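Local coordinates for protein Gp6 (Enterobacteria phage HK97, PDB 3JVO) that completes the phage head as a thirteen-membered connector ring that joins portal and gp7 and leaves an open central channel for DNA ejection, at the interface of chains A and B. Sequence-based numbering; all coordinates share one arbitrary frame. Chains: chain A/B, Gp6.

Contact 1: the interface of chains A and B. Residues chain A 13, 16; chain B 25, 27-28, 74.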
# COMPACT_ATOMS: atom_id res chain seq x y z
N LEU A 13 -12.67 -37.22 24.87
CA LEU A 13 -13.27 -35.97 24.36
C LEU A 13 -12.21 -34.89 24.12
O LEU A 13 -12.28 -34.16 23.14
CB LEU A 13 -14.34 -35.46 25.33
CG LEU A 13 -15.70 -36.15 25.22
CD1 LEU A 13 -16.65 -35.56 26.25
CD2 LEU A 13 -16.28 -36.01 23.81
N GLN A 16 -10.71 -35.81 20.83
CA GLN A 16 -11.61 -35.54 19.71
C GLN A 16 -11.62 -34.07 19.31
O GLN A 16 -11.66 -33.74 18.13
CB GLN A 16 -13.02 -36.04 20.02
CG GLN A 16 -13.04 -37.54 20.17
CD GLN A 16 -14.38 -38.09 20.53
OE1 GLN A 16 -15.35 -37.36 20.73
NE2 GLN A 16 -14.46 -39.41 20.60
N ARG B 25 -19.24 -38.82 16.53
CA ARG B 25 -18.94 -37.64 17.36
C ARG B 25 -20.13 -37.05 18.15
O ARG B 25 -20.15 -35.86 18.46
CB ARG B 25 -18.29 -36.53 16.51
CG ARG B 25 -16.88 -36.84 15.97
CD ARG B 25 -15.84 -37.05 17.05
NE ARG B 25 -14.51 -37.35 16.51
CZ ARG B 25 -14.00 -38.58 16.37
NH1 ARG B 25 -14.70 -39.66 16.72
NH2 ARG B 25 -12.77 -38.74 15.88
N GLU B 27 -21.13 -37.31 21.26
CA GLU B 27 -20.82 -36.77 22.57
C GLU B 27 -20.14 -35.40 22.49
O GLU B 27 -20.50 -34.48 23.23
CB GLU B 27 -19.94 -37.77 23.36
CG GLU B 27 -19.62 -37.30 24.77
CD GLU B 27 -19.05 -38.41 25.68
OE1 GLU B 27 -19.44 -38.42 26.89
OE2 GLU B 27 -18.22 -39.24 25.21
N LEU B 28 -19.17 -35.28 21.60
CA LEU B 28 -18.50 -33.99 21.36
C LEU B 28 -19.51 -32.93 20.87
O LEU B 28 -19.58 -31.84 21.41
CB LEU B 28 -17.34 -34.14 20.35
CG LEU B 28 -16.51 -32.86 20.15
CD1 LEU B 28 -15.67 -32.54 21.39
CD2 LEU B 28 -15.65 -32.91 18.89
N ARG B 74 -11.72 -24.41 16.86
CA ARG B 74 -11.43 -25.25 18.01
C ARG B 74 -10.43 -24.69 19.05
O ARG B 74 -10.29 -25.27 20.11
CB ARG B 74 -10.89 -26.59 17.48
CG ARG B 74 -11.87 -27.29 16.53
CD ARG B 74 -12.75 -28.26 17.27
NE ARG B 74 -13.77 -28.87 16.41
CZ ARG B 74 -13.89 -30.17 16.14
NH1 ARG B 74 -13.03 -31.07 16.64
NH2 ARG B 74 -14.88 -30.58 15.37
O HOH W 1 -17.90 -37.62 20.56
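A:Leu13 and A:Gln16, on one flank of helix 11-17, meet the start of helix 26-44 of the neighbouring subunit in the thirteen-subunit ring. The apolar part centres on A:Leu13, whose side chain crosses that of B:Glu27 at about a right angle and turns both methyls towards its CG. CD2 of A:Leu13 lies 3.7 Å from CG of B:Glu27, and CD1 keeps a like distance from that same methylene. CG of B:Glu27 stands anti to its backbone N (chi1 -178°) and the chain continues extended, which carries the aliphatic stem across the ends of the leucine. The same CD2 methyl reaches the helix backbone, 3.9 Å from CA of B:Leu28.

Stacking joins A:Gln16 to B:Arg25: the amide and guanidinium planes are 8° apart, but the overlap is offset. CG of A:Gln16 sits over the rim of one guanidinium face, and its CD is 3.9 Å from CD of B:Arg25. The arginine, bent at chi2 (-63°), crosses the glutamine at a slant.

A water supplies a polar link. It lies 2.6 Å from OE1 of A:Gln16, the amide oxygen, and accepts from the backbone N of B:Leu28 at 2.9 Å. This NH belongs to the first turn of its helix, where amides lack an intrahelical acceptor, so the water probably caps it. More loosely, NH1 of B:Arg74 faces O of A:Gln16 in the guanidinium plane at 3.4 Å.

Contact 2: the interface of chains A and B. Residues chain A 69, 73, 82-83; chain B 76-77.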
# COMPACT_ATOMS: atom_id res chain seq x y z
N ASP A 69 -5.70 -24.78 22.01
CA ASP A 69 -4.69 -23.77 21.76
C ASP A 69 -3.29 -24.19 22.27
O ASP A 69 -2.28 -23.99 21.59
CB ASP A 69 -5.08 -22.43 22.40
CG ASP A 69 -4.09 -21.33 22.05
OD1 ASP A 69 -3.88 -21.10 20.84
OD2 ASP A 69 -3.52 -20.72 22.97
N HIS A 73 -0.32 -24.68 19.60
CA HIS A 73 0.57 -23.52 19.63
C HIS A 73 1.48 -23.69 20.83
O HIS A 73 1.08 -23.39 21.96
CB HIS A 73 -0.24 -22.20 19.69
CG HIS A 73 -1.24 -22.08 18.57
ND1 HIS A 73 -2.59 -21.90 18.79
CD2 HIS A 73 -1.09 -22.18 17.23
CE1 HIS A 73 -3.23 -21.87 17.63
NE2 HIS A 73 -2.34 -22.04 16.67
N LEU A 82 -0.72 -14.54 16.31
CA LEU A 82 -1.90 -15.26 16.78
C LEU A 82 -3.03 -14.25 17.00
O LEU A 82 -2.78 -13.12 17.43
CB LEU A 82 -1.60 -16.06 18.05
CG LEU A 82 -0.68 -17.28 17.87
CD1 LEU A 82 -0.42 -18.00 19.16
CD2 LEU A 82 -1.22 -18.27 16.82
N TYR A 83 -4.25 -14.66 16.68
CA TYR A 83 -5.42 -13.83 16.91
C TYR A 83 -6.30 -14.50 17.94
O TYR A 83 -6.57 -15.70 17.86
CB TYR A 83 -6.16 -13.62 15.61
CG TYR A 83 -5.31 -12.95 14.56
CD1 TYR A 83 -5.10 -11.57 14.59
CD2 TYR A 83 -4.67 -13.69 13.56
CE1 TYR A 83 -4.30 -10.94 13.63
CE2 TYR A 83 -3.86 -13.07 12.61
CZ TYR A 83 -3.69 -11.70 12.65
OH TYR A 83 -2.91 -11.05 11.71
N ALA B 76 -8.48 -21.38 21.26
CA ALA B 76 -8.66 -20.05 21.85
C ALA B 76 -7.86 -18.95 21.12
O ALA B 76 -8.11 -17.76 21.32
CB ALA B 76 -8.31 -20.06 23.35
N GLN B 77 -6.90 -19.37 20.31
CA GLN B 77 -6.15 -18.46 19.45
C GLN B 77 -6.00 -19.13 18.10
O GLN B 77 -5.84 -20.35 18.02
CB GLN B 77 -4.76 -18.18 20.01
CG GLN B 77 -4.75 -17.63 21.44
CD GLN B 77 -3.39 -17.18 21.87
OE1 GLN B 77 -3.06 -16.01 21.74
NE2 GLN B 77 -2.58 -18.12 22.38
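B:Gln77 reaches across the subunit boundary to A:Asp69, near the end of helix 57-72, and in this patch hides more surface against the partner than B:Ala76 does, 58 Å². Polar contact comes first. NE2 of B:Gln77, the amide nitrogen, donates to carboxylate OD2 of A:Asp69 at 2.8 Å, and the bond is nearly straight, 169° at the hydrogen. The acceptor lies close to the glutamine amide plane, while the nitrogen approaches OD2 on its syn side, somewhat out of the carboxylate plane. The amide and carboxylate planes are nevertheless 66° apart.

Within chain A, the other carboxylate oxygen is held by a second-shell residue: ND1 of A:His73 donates to OD1 of A:Asp69 at 2.6 Å. That oxygen lies near the imidazole plane, whereas the nitrogen comes from above the carboxylate plane. Gripped at both oxygens, the carboxylate should be restrained in its rotation about CB-CG, and the histidine may thereby help to present OD2 to the neighbour. The nearby imidazole would probably help to stabilise a negative charge on the aspartate.

Van der Waals contacts flank this polar pair. In an apolar one, CG of B:Gln77 lies 3.8 Å from CG of A:Asp69, so the glutamine stem runs beside the carboxylate before its amide arrives. That stem is extended beyond CG (chi2 -171°), which lets the terminal amide reach OD2. A:Leu82 crosses the glutamine side chain at about a right angle, with CD1 3.9 Å from NE2 of B:Gln77. Its other methyl serves the second shell: CD2 of A:Leu82 sits over the centre of one face of the A:His73 ring. B:Ala76 adds a small neighbouring contact, its backbone N 3.7 Å from CB of A:Asp69.

About 19 Å separates the C-alpha centres of contact 1 and contact 2, which are parts of one interface between adjacent subunits. They share no residue, but the segment following helix 57-72 of chain B serves both, with B:Arg74 at contact 1 and B:Ala76 and B:Gln77 at contact 2. Chain A offers helix 11-17 to the first and the end of helix 57-72, with residues 82-83, to the second. Because different surfaces of the same protein meet, the pairing is head-to-tail rather than two-fold, as closure of the thirteen-membered ring requires, and two spaced contacts could help set the angle between neighbours.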